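Local coordinates for tRNA (guanine(26)-N(2))-dimethyltransferase (Pyrococcus horikoshii, PDB 2DUL), which probably transfers two methyl groups from S-adenosyl-L-methionine to the N2 atom of guanosine 26 in tRNA, at residues Ala71-Leu76 / His129-Phe134; Glu145-Ala150 / Ala205-Lys210. One frame throughout, in Å; residues are numbered along the deposited sequence.

Overall arrangement
Both segments of contact 1 precede those of contact 2 in the chain, and strand 132-137 leads on to helix 144-153. Their centres are about 18 Å apart, their nearest atoms about 6 Å. Contact 1 joins side chains of strand 73-78 to the start of strand 132-137 and the residue before it, across strand 50-53 of the mixed sheet; contact 2 joins two helices. Both lie near the predicted S-adenosyl-L-methionine site rather than in it: the side chain of Ala121 is about 10 Å from that of Phe132 and about 11 Å from that of Leu147, and those of Trp75 and Arg61 are about 11 Å apart.

Contact 1: Ala71-Leu76 / His129-Phe134; sequences AEEVWL and HRYFHF
The indole of Trp75 takes Phe132 over one face and Tyr131 obliquely, while its pyrrole N-H edge points at Glu73. Phe132 comes rim first: its CE2 lies 3.6 Å from Trp75 CD1, and the planes of the phenyl and the five-membered ring stand 87° apart with centroids 5.0 Å from each other, a T-shaped (edge-to-face) pair. Phe132 in turn receives Tyr131 CD1 over the centre of its own ring, so the three rings form an aromatic cluster. Tyr131 CE1 approaches Trp75 NE1 obliquely, to 3.8 Å.

The polar end of the cluster converges on one carboxylate oxygen. Glu73 OE2 accepts from Tyr131 OH at 2.5 Å through its syn lone pair, and from Trp75 NE1 at 2.6 Å on the anti side. The second bond is nearly straight, 171° at the hydrogen, and lies in the indole plane, which, with Phe132 against the face, helps to fix the rotation of the tryptophan ring. Glu73 and Trp75, two apart on the strand, project from the same side; with CG anti to the backbone N (chi1 -170°), the extended glutamate chain brings OE2 to the N-H edge of the indole. Two donors on one oxygen would help to stabilise the negative charge and probably keep the acid ionised.

Strands 73-78 and 132-137 are not adjacent: strand 50-53 runs between them in the sheet. Phe132 opens the second strand and Tyr131 immediately precedes it, so their rings reach across strand 50-53. Its Leu52 touches Trp75, and its Ile50 touches both Tyr131 and Phe132. Val115 of strand 113-118 packs on Trp75 as well, while Arg128, following helix 121-127, makes a cation-pi contact with Tyr131.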
ATOM      1  N   ALA A  71      -0.001  -3.030  19.506  1.00 23.95           N
ATOM      2  CA  ALA A  71       1.262  -3.747  19.336  1.00 23.77           C
ATOM      3  C   ALA A  71       1.946  -3.881  20.695  1.00 25.32           C
ATOM      4  O   ALA A  71       2.003  -2.922  21.463  1.00 25.35           O
ATOM      5  CB  ALA A  71       2.173  -2.998  18.350  1.00 25.30           C
ATOM      6  N   GLU A  72       2.458  -5.073  20.993  1.00 24.79           N
ATOM      7  CA  GLU A  72       3.123  -5.337  22.268  1.00 25.39           C
ATOM      8  C   GLU A  72       4.645  -5.287  22.177  1.00 24.16           C
ATOM      9  O   GLU A  72       5.322  -4.885  23.125  1.00 23.85           O
ATOM     10  CB  GLU A  72       2.687  -6.706  22.799  1.00 28.05           C
ATOM     11  CG  GLU A  72       1.264  -6.720  23.335  1.00 34.09           C
ATOM     12  CD  GLU A  72       0.749  -8.118  23.635  1.00 36.69           C
ATOM     13  OE1 GLU A  72       1.519  -8.943  24.170  1.00 38.61           O
ATOM     14  OE2 GLU A  72      -0.436  -8.388  23.346  1.00 39.84           O
ATOM     15  N   GLU A  73       5.179  -5.710  21.038  1.00 22.99           N
ATOM     16  CA  GLU A  73       6.618  -5.715  20.818  1.00 22.59           C
ATOM     17  C   GLU A  73       6.863  -5.005  19.495  1.00 23.87           C
ATOM     18  O   GLU A  73       6.383  -5.444  18.446  1.00 22.14           O
ATOM     19  CB  GLU A  73       7.140  -7.153  20.748  1.00 24.73           C
ATOM     20  CG  GLU A  73       8.657  -7.261  20.756  1.00 24.57           C
ATOM     21  CD  GLU A  73       9.144  -8.702  20.753  1.00 28.71           C
ATOM     22  OE1 GLU A  73       8.861  -9.443  21.723  1.00 30.65           O
ATOM     23  OE2 GLU A  73       9.812  -9.096  19.778  1.00 25.39           O
ATOM     24  N   VAL A  74       7.599  -3.900  19.551  1.00 21.81           N
ATOM     25  CA  VAL A  74       7.873  -3.112  18.356  1.00 19.85           C
ATOM     26  C   VAL A  74       9.359  -3.025  18.059  1.00 18.44           C
ATOM     27  O   VAL A  74      10.147  -2.605  18.906  1.00 17.75           O
ATOM     28  CB  VAL A  74       7.321  -1.672  18.506  1.00 20.89           C
ATOM     29  CG1 VAL A  74       7.507  -0.900  17.199  1.00 18.48           C
ATOM     30  CG2 VAL A  74       5.849  -1.718  18.912  1.00 20.79           C
ATOM     31  N   TRP A  75       9.735  -3.430  16.850  1.00 16.61           N
ATOM     32  CA  TRP A  75      11.125  -3.377  16.425  1.00 17.12           C
ATOM     33  C   TRP A  75      11.332  -2.209  15.463  1.00 17.39           C
ATOM     34  O   TRP A  75      10.538  -1.992  14.544  1.00 16.41           O
ATOM     35  CB  TRP A  75      11.530  -4.681  15.729  1.00 18.37           C
ATOM     36  CG  TRP A  75      11.613  -5.863  16.645  1.00 19.28           C
ATOM     37  CD1 TRP A  75      10.616  -6.364  17.429  1.00 20.12           C
ATOM     38  CD2 TRP A  75      12.750  -6.712  16.848  1.00 20.88           C
ATOM     39  NE1 TRP A  75      11.060  -7.473  18.106  1.00 18.97           N
ATOM     40  CE2 TRP A  75      12.365  -7.710  17.768  1.00 20.51           C
ATOM     41  CE3 TRP A  75      14.056  -6.726  16.340  1.00 22.63           C
ATOM     42  CZ2 TRP A  75      13.240  -8.718  18.194  1.00 21.56           C
ATOM     43  CZ3 TRP A  75      14.929  -7.728  16.763  1.00 23.27           C
ATOM     44  CH2 TRP A  75      14.513  -8.711  17.682  1.00 24.81           C
ATOM     45  N   LEU A  76      12.396  -1.455  15.697  1.00 17.69           N
ATOM     46  CA  LEU A  76      12.750  -0.324  14.853  1.00 19.81           C
ATOM     47  C   LEU A  76      14.131  -0.641  14.302  1.00 19.94           C
ATOM     48  O   LEU A  76      15.034  -0.996  15.057  1.00 21.29           O
ATOM     49  CB  LEU A  76      12.815   0.968  15.670  1.00 24.85           C
ATOM     50  CG  LEU A  76      11.534   1.499  16.315  1.00 26.96           C
ATOM     51  CD1 LEU A  76      11.220   0.700  17.564  1.00 29.07           C
ATOM     52  CD2 LEU A  76      11.730   2.967  16.678  1.00 31.11           C
ATOM     53  N   HIS A 129      13.187 -15.175  11.442  1.00 25.99           N
ATOM     54  CA  HIS A 129      12.403 -15.994  10.524  1.00 25.62           C
ATOM     55  C   HIS A 129      11.022 -16.312  11.098  1.00 24.86           C
ATOM     56  O   HIS A 129      10.914 -16.731  12.252  1.00 24.33           O
ATOM     57  CB  HIS A 129      13.177 -17.290  10.247  1.00 27.34           C
ATOM     58  CG  HIS A 129      12.539 -18.178   9.227  1.00 29.56           C
ATOM     59  ND1 HIS A 129      12.363 -17.799   7.914  1.00 31.67           N
ATOM     60  CD2 HIS A 129      12.046 -19.435   9.325  1.00 29.70           C
ATOM     61  CE1 HIS A 129      11.789 -18.784   7.247  1.00 30.97           C
ATOM     62  NE2 HIS A 129      11.586 -19.788   8.079  1.00 30.71           N
ATOM     63  N   ARG A 130       9.974 -16.102  10.299  1.00 22.40           N
ATOM     64  CA  ARG A 130       8.598 -16.378  10.725  1.00 21.25           C
ATOM     65  C   ARG A 130       8.387 -15.858  12.143  1.00 22.09           C
ATOM     66  O   ARG A 130       7.981 -16.604  13.038  1.00 21.12           O
ATOM     67  CB  ARG A 130       8.337 -17.889  10.686  1.00 21.55           C
ATOM     68  CG  ARG A 130       8.522 -18.511   9.308  1.00 20.89           C
ATOM     69  CD  ARG A 130       7.543 -17.910   8.310  1.00 22.77           C
ATOM     70  NE  ARG A 130       7.834 -18.338   6.947  1.00 23.96           N
ATOM     71  CZ  ARG A 130       7.428 -17.685   5.866  1.00 22.68           C
ATOM     72  NH1 ARG A 130       7.740 -18.145   4.662  1.00 20.76           N
ATOM     73  NH2 ARG A 130       6.715 -16.567   5.992  1.00 19.89           N
ATOM     74  N   TYR A 131       8.636 -14.567  12.332  1.00 19.69           N
ATOM     75  CA  TYR A 131       8.547 -13.962  13.652  1.00 19.44           C
ATOM     76  C   TYR A 131       7.541 -12.830  13.839  1.00 19.61           C
ATOM     77  O   TYR A 131       6.890 -12.748  14.878  1.00 19.98           O
ATOM     78  CB  TYR A 131       9.944 -13.470  14.040  1.00 18.19           C
ATOM     79  CG  TYR A 131      10.068 -12.934  15.446  1.00 20.22           C
ATOM     80  CD1 TYR A 131      10.093 -11.557  15.694  1.00 18.74           C
ATOM     81  CD2 TYR A 131      10.175 -13.801  16.532  1.00 18.55           C
ATOM     82  CE1 TYR A 131      10.224 -11.063  16.995  1.00 19.45           C
ATOM     83  CE2 TYR A 131      10.308 -13.321  17.830  1.00 21.15           C
ATOM     84  CZ  TYR A 131      10.332 -11.951  18.056  1.00 21.44           C
ATOM     85  OH  TYR A 131      10.463 -11.475  19.338  1.00 22.69           O
ATOM     86  N   PHE A 132       7.416 -11.957  12.845  1.00 19.20           N
ATOM     87  CA  PHE A 132       6.512 -10.818  12.966  1.00 17.42           C
ATOM     88  C   PHE A 132       5.081 -11.013  12.489  1.00 16.81           C
ATOM     89  O   PHE A 132       4.836 -11.637  11.459  1.00 18.14           O
ATOM     90  CB  PHE A 132       7.098  -9.600  12.236  1.00 16.67           C
ATOM     91  CG  PHE A 132       8.447  -9.181  12.741  1.00 16.48           C
ATOM     92  CD1 PHE A 132       9.606  -9.596  12.094  1.00 15.78           C
ATOM     93  CD2 PHE A 132       8.556  -8.399  13.886  1.00 16.62           C
ATOM     94  CE1 PHE A 132      10.863  -9.240  12.583  1.00 16.93           C
ATOM     95  CE2 PHE A 132       9.806  -8.036  14.387  1.00 18.23           C
ATOM     96  CZ  PHE A 132      10.962  -8.458  13.735  1.00 16.87           C
ATOM     97  N   HIS A 133       4.138 -10.454  13.247  1.00 16.93           N
ATOM     98  CA  HIS A 133       2.725 -10.510  12.894  1.00 18.28           C
ATOM     99  C   HIS A 133       2.475  -9.436  11.836  1.00 17.61           C
ATOM    100  O   HIS A 133       1.528  -9.517  11.060  1.00 17.71           O
ATOM    101  CB  HIS A 133       1.855 -10.237  14.126  1.00 21.43           C
ATOM    102  CG  HIS A 133       1.934 -11.308  15.168  1.00 24.92           C
ATOM    103  ND1 HIS A 133       1.470 -12.590  14.953  1.00 28.48           N
ATOM    104  CD2 HIS A 133       2.444 -11.299  16.422  1.00 25.77           C
ATOM    105  CE1 HIS A 133       1.690 -13.323  16.029  1.00 26.83           C
ATOM    106  NE2 HIS A 133       2.280 -12.564  16.936  1.00 29.41           N
ATOM    107  N   PHE A 134       3.329  -8.418  11.822  1.00 18.05           N
ATOM    108  CA  PHE A 134       3.203  -7.342  10.847  1.00 18.27           C
ATOM    109  C   PHE A 134       4.557  -6.715  10.568  1.00 17.52           C
ATOM    110  O   PHE A 134       5.332  -6.449  11.484  1.00 18.41           O
ATOM    111  CB  PHE A 134       2.240  -6.250  11.340  1.00 19.43           C
ATOM    112  CG  PHE A 134       2.218  -5.011  10.464  1.00 19.75           C
ATOM    113  CD1 PHE A 134       1.782  -5.075   9.141  1.00 21.59           C
ATOM    114  CD2 PHE A 134       2.655  -3.785  10.959  1.00 21.20           C
ATOM    115  CE1 PHE A 134       1.785  -3.931   8.321  1.00 20.69           C
ATOM    116  CE2 PHE A 134       2.661  -2.637  10.149  1.00 20.80           C
ATOM    117  CZ  PHE A 134       2.226  -2.712   8.829  1.00 19.70           C
TER

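Contact 2: Glu145-Ala150 / Ala205-Lys210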
ATOM      1  N   GLU A 145      14.177  -4.917  -3.090  1.00 18.98           N
ATOM      2  CA  GLU A 145      15.382  -5.558  -2.563  1.00 22.57           C
ATOM      3  C   GLU A 145      15.127  -6.163  -1.171  1.00 20.87           C
ATOM      4  O   GLU A 145      15.957  -6.911  -0.654  1.00 20.18           O
ATOM      5  CB  GLU A 145      16.537  -4.554  -2.492  1.00 26.29           C
ATOM      6  CG  GLU A 145      16.355  -3.462  -1.460  1.00 33.58           C
ATOM      7  CD  GLU A 145      17.419  -2.379  -1.549  1.00 37.62           C
ATOM      8  OE1 GLU A 145      18.618  -2.724  -1.493  1.00 37.27           O
ATOM      9  OE2 GLU A 145      17.052  -1.188  -1.672  1.00 37.58           O
ATOM     10  N   PHE A 146      13.968  -5.858  -0.582  1.00 18.43           N
ATOM     11  CA  PHE A 146      13.626  -6.353   0.755  1.00 17.91           C
ATOM     12  C   PHE A 146      12.406  -7.282   0.808  1.00 17.09           C
ATOM     13  O   PHE A 146      12.147  -7.915   1.835  1.00 16.19           O
ATOM     14  CB  PHE A 146      13.341  -5.172   1.700  1.00 18.37           C
ATOM     15  CG  PHE A 146      14.457  -4.163   1.783  1.00 20.09           C
ATOM     16  CD1 PHE A 146      15.649  -4.472   2.437  1.00 19.91           C
ATOM     17  CD2 PHE A 146      14.314  -2.906   1.205  1.00 22.75           C
ATOM     18  CE1 PHE A 146      16.686  -3.542   2.513  1.00 21.75           C
ATOM     19  CE2 PHE A 146      15.346  -1.963   1.274  1.00 21.20           C
ATOM     20  CZ  PHE A 146      16.533  -2.282   1.926  1.00 21.73           C
ATOM     21  N   LEU A 147      11.657  -7.351  -0.289  1.00 16.42           N
ATOM     22  CA  LEU A 147      10.435  -8.147  -0.329  1.00 16.05           C
ATOM     23  C   LEU A 147      10.550  -9.639  -0.044  1.00 16.39           C
ATOM     24  O   LEU A 147       9.764 -10.183   0.741  1.00 13.41           O
ATOM     25  CB  LEU A 147       9.732  -7.964  -1.676  1.00 15.58           C
ATOM     26  CG  LEU A 147       8.442  -8.781  -1.832  1.00 17.61           C
ATOM     27  CD1 LEU A 147       7.399  -8.298  -0.829  1.00 17.26           C
ATOM     28  CD2 LEU A 147       7.907  -8.646  -3.260  1.00 17.02           C
ATOM     29  N   ASP A 148      11.509 -10.310  -0.678  1.00 15.67           N
ATOM     30  CA  ASP A 148      11.630 -11.749  -0.471  1.00 16.73           C
ATOM     31  C   ASP A 148      11.932 -12.107   0.979  1.00 16.57           C
ATOM     32  O   ASP A 148      11.357 -13.053   1.527  1.00 16.41           O
ATOM     33  CB  ASP A 148      12.698 -12.348  -1.388  1.00 17.35           C
ATOM     34  CG  ASP A 148      12.644 -13.867  -1.410  1.00 19.29           C
ATOM     35  OD1 ASP A 148      11.594 -14.412  -1.811  1.00 21.06           O
ATOM     36  OD2 ASP A 148      13.637 -14.513  -1.023  1.00 20.49           O
ATOM     37  N   THR A 149      12.821 -11.351   1.610  1.00 16.25           N
ATOM     38  CA  THR A 149      13.163 -11.627   2.999  1.00 16.60           C
ATOM     39  C   THR A 149      11.990 -11.303   3.924  1.00 17.86           C
ATOM     40  O   THR A 149      11.747 -12.015   4.899  1.00 15.21           O
ATOM     41  CB  THR A 149      14.418 -10.839   3.434  1.00 17.79           C
ATOM     42  OG1 THR A 149      15.490 -11.121   2.525  1.00 17.95           O
ATOM     43  CG2 THR A 149      14.857 -11.258   4.844  1.00 15.42           C
ATOM     44  N   ALA A 150      11.250 -10.238   3.623  1.00 17.01           N
ATOM     45  CA  ALA A 150      10.106  -9.896   4.460  1.00 16.74           C
ATOM     46  C   ALA A 150       9.087 -11.035   4.411  1.00 17.96           C
ATOM     47  O   ALA A 150       8.427 -11.333   5.407  1.00 18.14           O
ATOM     48  CB  ALA A 150       9.463  -8.597   3.981  1.00 16.09           C
ATOM     49  N   ALA A 205       2.306 -11.189  -4.531  1.00 14.43           N
ATOM     50  CA  ALA A 205       1.648 -12.485  -4.682  1.00 15.34           C
ATOM     51  C   ALA A 205       2.573 -13.500  -5.351  1.00 15.22           C
ATOM     52  O   ALA A 205       2.649 -14.655  -4.935  1.00 15.10           O
ATOM     53  CB  ALA A 205       0.364 -12.330  -5.501  1.00 15.93           C
ATOM     54  N   ARG A 206       3.270 -13.071  -6.397  1.00 13.94           N
ATOM     55  CA  ARG A 206       4.172 -13.966  -7.115  1.00 15.20           C
ATOM     56  C   ARG A 206       5.364 -14.397  -6.268  1.00 14.92           C
ATOM     57  O   ARG A 206       5.704 -15.575  -6.262  1.00 14.80           O
ATOM     58  CB  ARG A 206       4.641 -13.324  -8.429  1.00 14.09           C
ATOM     59  CG  ARG A 206       3.559 -13.336  -9.521  1.00 15.42           C
ATOM     60  CD  ARG A 206       4.052 -12.724 -10.824  1.00 17.13           C
ATOM     61  NE  ARG A 206       4.210 -11.281 -10.694  1.00 16.37           N
ATOM     62  CZ  ARG A 206       5.023 -10.544 -11.444  1.00 18.56           C
ATOM     63  NH1 ARG A 206       5.761 -11.116 -12.384  1.00 14.69           N
ATOM     64  NH2 ARG A 206       5.098  -9.235 -11.246  1.00 13.70           N
ATOM     65  N   TYR A 207       5.985 -13.468  -5.540  1.00 14.05           N
ATOM     66  CA  TYR A 207       7.126 -13.830  -4.690  1.00 15.45           C
ATOM     67  C   TYR A 207       6.711 -14.729  -3.525  1.00 15.01           C
ATOM     68  O   TYR A 207       7.498 -15.563  -3.059  1.00 13.98           O
ATOM     69  CB  TYR A 207       7.809 -12.587  -4.110  1.00 15.05           C
ATOM     70  CG  TYR A 207       8.927 -12.018  -4.961  1.00 16.90           C
ATOM     71  CD1 TYR A 207       8.671 -11.494  -6.226  1.00 17.91           C
ATOM     72  CD2 TYR A 207      10.248 -12.021  -4.501  1.00 19.65           C
ATOM     73  CE1 TYR A 207       9.702 -10.985  -7.023  1.00 18.97           C
ATOM     74  CE2 TYR A 207      11.287 -11.518  -5.288  1.00 19.81           C
ATOM     75  CZ  TYR A 207      11.007 -11.004  -6.544  1.00 19.88           C
ATOM     76  OH  TYR A 207      12.023 -10.518  -7.331  1.00 20.24           O
ATOM     77  N   ALA A 208       5.481 -14.556  -3.054  1.00 15.03           N
ATOM     78  CA  ALA A 208       4.989 -15.329  -1.913  1.00 14.91           C
ATOM     79  C   ALA A 208       4.685 -16.793  -2.216  1.00 16.34           C
ATOM     80  O   ALA A 208       4.837 -17.656  -1.346  1.00 16.34           O
ATOM     81  CB  ALA A 208       3.737 -14.662  -1.337  1.00 16.50           C
ATOM     82  N   ALA A 209       4.254 -17.065  -3.443  1.00 17.07           N
ATOM     83  CA  ALA A 209       3.873 -18.418  -3.846  1.00 17.64           C
ATOM     84  C   ALA A 209       4.882 -19.523  -3.563  1.00 18.06           C
ATOM     85  O   ALA A 209       4.492 -20.617  -3.152  1.00 18.29           O
ATOM     86  CB  ALA A 209       3.475 -18.437  -5.344  1.00 13.73           C
ATOM     87  N   LYS A 210       6.169 -19.259  -3.769  1.00 16.78           N
ATOM     88  CA  LYS A 210       7.165 -20.302  -3.533  1.00 17.82           C
ATOM     89  C   LYS A 210       7.249 -20.795  -2.087  1.00 18.02           C
ATOM     90  O   LYS A 210       7.783 -21.867  -1.832  1.00 18.02           O
ATOM     91  CB  LYS A 210       8.553 -19.859  -4.022  1.00 18.05           C
ATOM     92  CG  LYS A 210       9.183 -18.697  -3.272  1.00 18.44           C
ATOM     93  CD  LYS A 210      10.542 -18.375  -3.893  1.00 16.76           C
ATOM     94  CE  LYS A 210      11.175 -17.126  -3.285  1.00 15.70           C
ATOM     95  NZ  LYS A 210      10.353 -15.925  -3.581  1.00 14.73           N
TER
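Leu147 and Tyr207 make the close apolar part of this helix-helix contact. The methyl CD2 of buried Leu147 sits over one face of the tyrosine ring near its root, 3.9 Å from Tyr207 CG and 4.0 Å from Tyr207 CB. With CG trans to the backbone N (chi1 179°), the leucine branch is carried toward the other helix. Asp148, the next residue, meets the same ring at its rim: Asp148 CB lies in the ring plane, 4.0 Å from Tyr207 CD2. Face and edge of one ring are thus used by two successive helix residues, and the nearest CA atoms of the two segments are those of Asp148 and Tyr207, 6.5 Å apart.

On the solvent side, by contrast, exposed Lys210 reaches partly exposed Asp148 through its terminal amine alone. Lys210 NZ forms a salt bridge with Asp148 OD1 at 2.6 Å, approaching on the syn side but 27° out of the carboxylate plane. The same ammonium donates to Tyr207 O at 2.9 Å, on a lone pair in the carbonyl plane. A bend at the last torsion of Lys210 (chi4 -64°) turns NZ back to this carbonyl, three residues earlier. Asp148 has further partners, Tyr211 OH at OD1 and Arg152 NH2 at OD2, which would probably favour the ionised carboxylate.

Tyr207 also touches Met144 and Leu151, so it packs along helix 144-153. That helix links the adjacent parallel strands 132-137 and 158-164, a beta-alpha-beta crossover as in Rossmann-type, class I-like methyltransferases, and helix 192-209 packs against it.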